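PDB 4CDB: listeriolysin O from Listeria monocytogenes, which binds cholesterol-containing host membranes and, after a major conformational change, inserts into them as an oligomeric pore that lyses the cell. Local coordinates for residues L116-I130 and A143-Y155. Residues are numbered along the deposited sequence; the frame is centred on the assembly and turned at random.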
loop_
_atom_site.group_PDB
_atom_site.type_symbol
_atom_site.label_atom_id
_atom_site.label_comp_id
_atom_site.label_asym_id
_atom_site.label_seq_id
_atom_site.Cartn_x
_atom_site.Cartn_y
_atom_site.Cartn_z
ATOM N N LEU A 116 -1.137 -34.596 5.240
ATOM C CA LEU A 116 -1.018 -33.208 5.673
ATOM C C LEU A 116 0.119 -33.067 6.677
ATOM O O LEU A 116 0.366 -33.966 7.483
ATOM C CB LEU A 116 -2.323 -32.724 6.304
ATOM C CG LEU A 116 -3.516 -32.586 5.360
ATOM C CD1 LEU A 116 -4.747 -32.132 6.127
ATOM C CD2 LEU A 116 -3.196 -31.620 4.224
ATOM N N SER A 117 0.811 -31.935 6.619
ATOM C CA SER A 117 1.900 -31.651 7.544
ATOM C C SER A 117 1.830 -30.209 8.041
ATOM O O SER A 117 1.486 -29.300 7.280
ATOM C CB SER A 117 3.250 -31.920 6.881
ATOM O OG SER A 117 4.318 -31.493 7.704
ATOM N N ILE A 118 2.151 -30.005 9.316
ATOM C CA ILE A 118 2.079 -28.681 9.927
ATOM C C ILE A 118 3.466 -28.235 10.391
ATOM O O ILE A 118 4.298 -29.068 10.760
ATOM C CB ILE A 118 1.067 -28.662 11.102
ATOM C CG1 ILE A 118 0.660 -27.229 11.457
ATOM C CG2 ILE A 118 1.619 -29.405 12.321
ATOM C CD1 ILE A 118 -0.561 -27.152 12.353
ATOM N N ASP A 119 3.716 -26.927 10.371
ATOM C CA ASP A 119 5.047 -26.408 10.681
ATOM C C ASP A 119 5.190 -25.813 12.086
ATOM O O ASP A 119 6.108 -25.030 12.340
ATOM C CB ASP A 119 5.471 -25.375 9.633
ATOM C CG ASP A 119 4.615 -24.122 9.667
ATOM O OD1 ASP A 119 3.511 -24.168 10.247
ATOM O OD2 ASP A 119 5.047 -23.091 9.108
ATOM N N LEU A 120 4.289 -26.179 12.993
ATOM C CA LEU A 120 4.364 -25.691 14.368
ATOM C C LEU A 120 5.636 -26.207 15.040
ATOM O O LEU A 120 6.044 -27.348 14.812
ATOM C CB LEU A 120 3.114 -26.090 15.162
ATOM C CG LEU A 120 1.869 -25.233 14.918
ATOM C CD1 LEU A 120 0.646 -25.838 15.589
ATOM C CD2 LEU A 120 2.101 -23.816 15.417
ATOM N N PRO A 121 6.275 -25.359 15.863
ATOM C CA PRO A 121 7.612 -25.641 16.400
ATOM C C PRO A 121 7.663 -26.813 17.379
ATOM O O PRO A 121 6.739 -27.010 18.169
ATOM C CB PRO A 121 7.973 -24.340 17.123
ATOM C CG PRO A 121 6.660 -23.748 17.502
ATOM C CD PRO A 121 5.742 -24.078 16.361
ATOM N N GLY A 122 8.746 -27.583 17.315
ATOM C CA GLY A 122 9.014 -28.614 18.302
ATOM C C GLY A 122 8.591 -30.025 17.932
ATOM O O GLY A 122 9.100 -30.993 18.501
ATOM N N MET A 123 7.667 -30.148 16.982
ATOM C CA MET A 123 7.100 -31.447 16.629
ATOM C C MET A 123 8.099 -32.340 15.891
ATOM O O MET A 123 8.955 -31.855 15.152
ATOM C CB MET A 123 5.826 -31.270 15.796
ATOM C CG MET A 123 4.846 -30.270 16.389
ATOM S SD MET A 123 3.270 -30.189 15.514
ATOM C CE MET A 123 2.558 -31.764 15.997
ATOM N N THR A 124 7.987 -33.648 16.103
ATOM C CA THR A 124 8.857 -34.606 15.432
ATOM C C THR A 124 8.375 -34.830 14.004
ATOM O O THR A 124 7.256 -34.452 13.653
ATOM C CB THR A 124 8.890 -35.964 16.161
ATOM O OG1 THR A 124 7.614 -36.606 16.042
ATOM C CG2 THR A 124 9.235 -35.782 17.636
ATOM N N ASN A 125 9.213 -35.459 13.186
ATOM C CA ASN A 125 8.851 -35.752 11.802
ATOM C C ASN A 125 7.773 -36.830 11.683
ATOM O O ASN A 125 7.352 -37.185 10.583
ATOM C CB ASN A 125 10.092 -36.112 10.978
ATOM C CG ASN A 125 10.825 -34.883 10.464
ATOM O OD1 ASN A 125 10.221 -33.998 9.857
ATOM N ND2 ASN A 125 12.128 -34.818 10.716
ATOM N N GLN A 126 7.324 -37.336 12.827
ATOM C CA GLN A 126 6.214 -38.276 12.866
ATOM C C GLN A 126 4.969 -37.611 13.452
ATOM O O GLN A 126 3.844 -37.976 13.110
ATOM C CB GLN A 126 6.584 -39.516 13.684
ATOM C CG GLN A 126 7.731 -40.342 13.107
ATOM C CD GLN A 126 9.099 -39.732 13.367
ATOM O OE1 GLN A 126 9.323 -39.087 14.392
ATOM N NE2 GLN A 126 10.022 -39.938 12.434
ATOM N N ASP A 127 5.182 -36.630 14.327
ATOM C CA ASP A 127 4.092 -35.932 15.012
ATOM C C ASP A 127 3.399 -34.876 14.149
ATOM O O ASP A 127 2.205 -34.618 14.317
ATOM C CB ASP A 127 4.603 -35.270 16.298
ATOM C CG ASP A 127 4.130 -35.983 17.554
ATOM O OD1 ASP A 127 3.084 -36.664 17.497
ATOM O OD2 ASP A 127 4.801 -35.858 18.603
ATOM N N ASN A 128 4.143 -34.255 13.238
ATOM C CA ASN A 128 3.597 -33.154 12.445
ATOM C C ASN A 128 2.807 -33.591 11.207
ATOM O O ASN A 128 2.349 -32.752 10.434
ATOM C CB ASN A 128 4.699 -32.159 12.059
ATOM C CG ASN A 128 5.869 -32.819 11.341
ATOM O OD1 ASN A 128 5.742 -33.910 10.788
ATOM N ND2 ASN A 128 7.018 -32.150 11.345
ATOM N N LYS A 129 2.642 -34.898 11.028
ATOM C CA LYS A 129 1.967 -35.426 9.845
ATOM C C LYS A 129 0.715 -36.223 10.195
ATOM O O LYS A 129 0.596 -36.753 11.299
ATOM C CB LYS A 129 2.925 -36.302 9.032
ATOM C CG LYS A 129 4.208 -35.607 8.608
ATOM C CD LYS A 129 5.157 -36.579 7.921
ATOM C CE LYS A 129 6.529 -35.953 7.707
ATOM N NZ LYS A 129 6.452 -34.679 6.943
ATOM N N ILE A 130 -0.210 -36.311 9.244
ATOM C CA ILE A 130 -1.408 -37.133 9.401
ATOM C C ILE A 130 -1.997 -37.509 8.038
ATOM O O ILE A 130 -2.052 -36.682 7.125
ATOM C CB ILE A 130 -2.474 -36.440 10.293
ATOM C CG1 ILE A 130 -3.682 -37.357 10.512
ATOM C CG2 ILE A 130 -2.897 -35.103 9.698
ATOM C CD1 ILE A 130 -4.738 -36.768 11.424
ATOM N N ALA A 143 -8.762 -32.800 10.043
ATOM C CA ALA A 143 -7.371 -33.223 10.160
ATOM C C ALA A 143 -6.473 -32.066 10.592
ATOM O O ALA A 143 -5.522 -32.258 11.350
ATOM C CB ALA A 143 -6.883 -33.811 8.849
ATOM N N VAL A 144 -6.776 -30.870 10.099
ATOM C CA VAL A 144 -6.036 -29.674 10.484
ATOM C C VAL A 144 -6.204 -29.411 11.980
ATOM O O VAL A 144 -5.228 -29.178 12.695
ATOM C CB VAL A 144 -6.502 -28.441 9.682
ATOM C CG1 VAL A 144 -5.910 -27.166 10.267
ATOM C CG2 VAL A 144 -6.133 -28.591 8.209
ATOM N N ASN A 145 -7.448 -29.460 12.448
ATOM C CA ASN A 145 -7.749 -29.279 13.863
ATOM C C ASN A 145 -7.082 -30.336 14.738
ATOM O O ASN A 145 -6.727 -30.069 15.887
ATOM C CB ASN A 145 -9.261 -29.280 14.097
ATOM C CG ASN A 145 -9.960 -28.142 13.381
ATOM O OD1 ASN A 145 -9.339 -27.133 13.040
ATOM N ND2 ASN A 145 -11.259 -28.294 13.154
ATOM N N THR A 146 -6.918 -31.536 14.188
ATOM C CA THR A 146 -6.270 -32.630 14.903
ATOM C C THR A 146 -4.787 -32.336 15.123
ATOM O O THR A 146 -4.252 -32.573 16.207
ATOM C CB THR A 146 -6.436 -33.969 14.154
ATOM O OG1 THR A 146 -7.828 -34.216 13.915
ATOM C CG2 THR A 146 -5.852 -35.117 14.965
ATOM N N LEU A 147 -4.131 -31.809 14.093
ATOM C CA LEU A 147 -2.720 -31.440 14.184
ATOM C C LEU A 147 -2.490 -30.295 15.170
ATOM O O LEU A 147 -1.534 -30.318 15.949
ATOM C CB LEU A 147 -2.172 -31.059 12.805
ATOM C CG LEU A 147 -2.020 -32.183 11.776
ATOM C CD1 LEU A 147 -1.488 -31.633 10.462
ATOM C CD2 LEU A 147 -1.115 -33.290 12.303
ATOM N N VAL A 148 -3.366 -29.295 15.129
ATOM C CA VAL A 148 -3.265 -28.142 16.019
ATOM C C VAL A 148 -3.437 -28.551 17.483
ATOM O O VAL A 148 -2.703 -28.090 18.357
ATOM C CB VAL A 148 -4.298 -27.052 15.652
ATOM C CG1 VAL A 148 -4.398 -26.010 16.752
ATOM C CG2 VAL A 148 -3.938 -26.397 14.324
ATOM N N GLU A 149 -4.404 -29.425 17.744
ATOM C CA GLU A 149 -4.632 -29.921 19.097
ATOM C C GLU A 149 -3.468 -30.767 19.592
ATOM O O GLU A 149 -3.123 -30.730 20.772
ATOM C CB GLU A 149 -5.933 -30.723 19.177
ATOM C CG GLU A 149 -7.174 -29.863 19.291
ATOM C CD GLU A 149 -7.129 -28.934 20.494
ATOM O OE1 GLU A 149 -6.729 -29.388 21.588
ATOM O OE2 GLU A 149 -7.503 -27.752 20.346
ATOM N N ARG A 150 -2.869 -31.532 18.684
ATOM C CA ARG A 150 -1.721 -32.366 19.022
ATOM C C ARG A 150 -0.530 -31.522 19.470
ATOM O O ARG A 150 0.211 -31.909 20.376
ATOM C CB ARG A 150 -1.343 -33.273 17.845
ATOM C CG ARG A 150 -1.633 -34.746 18.095
ATOM C CD ARG A 150 -1.940 -35.503 16.806
ATOM N NE ARG A 150 -0.816 -35.526 15.872
ATOM C CZ ARG A 150 -0.798 -36.231 14.744
ATOM N NH1 ARG A 150 -1.841 -36.979 14.410
ATOM N NH2 ARG A 150 0.264 -36.196 13.951
ATOM N N TRP A 151 -0.359 -30.362 18.844
ATOM C CA TRP A 151 0.712 -29.446 19.219
ATOM C C TRP A 151 0.421 -28.781 20.562
ATOM O O TRP A 151 1.319 -28.608 21.386
ATOM C CB TRP A 151 0.922 -28.381 18.140
ATOM C CG TRP A 151 2.049 -27.432 18.454
ATOM C CD1 TRP A 151 3.379 -27.630 18.215
ATOM C CD2 TRP A 151 1.941 -26.139 19.066
ATOM N NE1 TRP A 151 4.104 -26.541 18.640
ATOM C CE2 TRP A 151 3.244 -25.612 19.166
ATOM C CE3 TRP A 151 0.868 -25.376 19.537
ATOM C CZ2 TRP A 151 3.504 -24.357 19.719
ATOM C CZ3 TRP A 151 1.127 -24.132 20.086
ATOM C CH2 TRP A 151 2.434 -23.635 20.173
ATOM N N ASN A 152 -0.839 -28.410 20.773
ATOM C CA ASN A 152 -1.255 -27.767 22.014
ATOM C C ASN A 152 -1.126 -28.682 23.231
ATOM O O ASN A 152 -1.074 -28.211 24.366
ATOM C CB ASN A 152 -2.695 -27.254 21.902
ATOM C CG ASN A 152 -2.820 -26.050 20.986
ATOM O OD1 ASN A 152 -1.936 -25.194 20.940
ATOM N ND2 ASN A 152 -3.928 -25.975 20.257
ATOM N N GLU A 153 -1.072 -29.988 22.988
ATOM C CA GLU A 153 -1.083 -30.967 24.072
ATOM C C GLU A 153 0.260 -31.667 24.290
ATOM O O GLU A 153 0.366 -32.559 25.131
ATOM C CB GLU A 153 -2.179 -32.011 23.834
ATOM C CG GLU A 153 -3.594 -31.449 23.849
ATOM C CD GLU A 153 -4.647 -32.498 23.532
ATOM O OE1 GLU A 153 -4.281 -33.673 23.315
ATOM O OE2 GLU A 153 -5.845 -32.144 23.499
ATOM N N LYS A 154 1.280 -31.270 23.535
ATOM C CA LYS A 154 2.601 -31.879 23.670
ATOM C C LYS A 154 3.729 -30.853 23.687
ATOM O O LYS A 154 4.712 -31.015 24.410
ATOM C CB LYS A 154 2.862 -32.882 22.543
ATOM C CG LYS A 154 2.208 -34.238 22.717
ATOM C CD LYS A 154 2.882 -35.272 21.824
ATOM C CE LYS A 154 2.039 -36.526 21.677
ATOM N NZ LYS A 154 2.653 -37.485 20.715
ATOM N N TYR A 155 3.591 -29.804 22.883
ATOM C CA TYR A 155 4.691 -28.871 22.671
ATOM C C TYR A 155 4.374 -27.447 23.114
ATOM O O TYR A 155 5.281 -26.629 23.267
ATOM C CB TYR A 155 5.119 -28.883 21.198
ATOM C CG TYR A 155 5.392 -30.271 20.664
ATOM C CD1 TYR A 155 6.611 -30.897 20.895
ATOM C CD2 TYR A 155 4.426 -30.961 19.944
ATOM C CE1 TYR A 155 6.861 -32.172 20.417
ATOM C CE2 TYR A 155 4.668 -32.236 19.462
ATOM C CZ TYR A 155 5.886 -32.836 19.701
ATOM O OH TYR A 155 6.129 -34.103 19.222
#
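Ala143 begins the meeting of helix 137-152 with the hairpin of 116-130 by setting its CB against Leu116 CD1 at 3.8 Å. One turn on, Leu147 enters the layer between helix and hairpin: CD2 packs on Ile130 CG2 (3.6 Å), while CD1 reaches Ile118 CB on the partner strand, so a single leucine spans both strands. Val148 CG2 adds an apolar touch on Ile118 CD1, and Tyr218 of strand 207-222 lies against both of these residues. Arg150, its chain bent at chi3 (63°), brings NH2 to the hairpin backbone, where this one nitrogen donates to Asp127 O (2.5 Å, nearly straight) and to Lys129 O (2.7 Å); the first carbonyl is approached from well above its plane. Leu147 CD2 lies over one face of the guanidinium. Trp151 swings its indole toward the type II turn Leu120-Met123, with CG anti to the backbone N (chi1 -178°). NE1 donates to Pro121 O at 2.7 Å, in the ring plane and on a lone pair, while Leu120 CB makes a CH-pi contact over the five-membered ring and Met123 SD sits at the ring edge. Lys154 stretches out to a long salt bridge with Asp127 OD1 (3.3 Å). Tyr155 then closes the far end, its ring carrying Met123 CA over one face in a second CH-pi contact, 3.8 Å from the centroid. The whole is an example of a helix packed on a beta-hairpin reached by a short connection, here at the edge of the large antiparallel sheet of a cholesterol-dependent cytolysin.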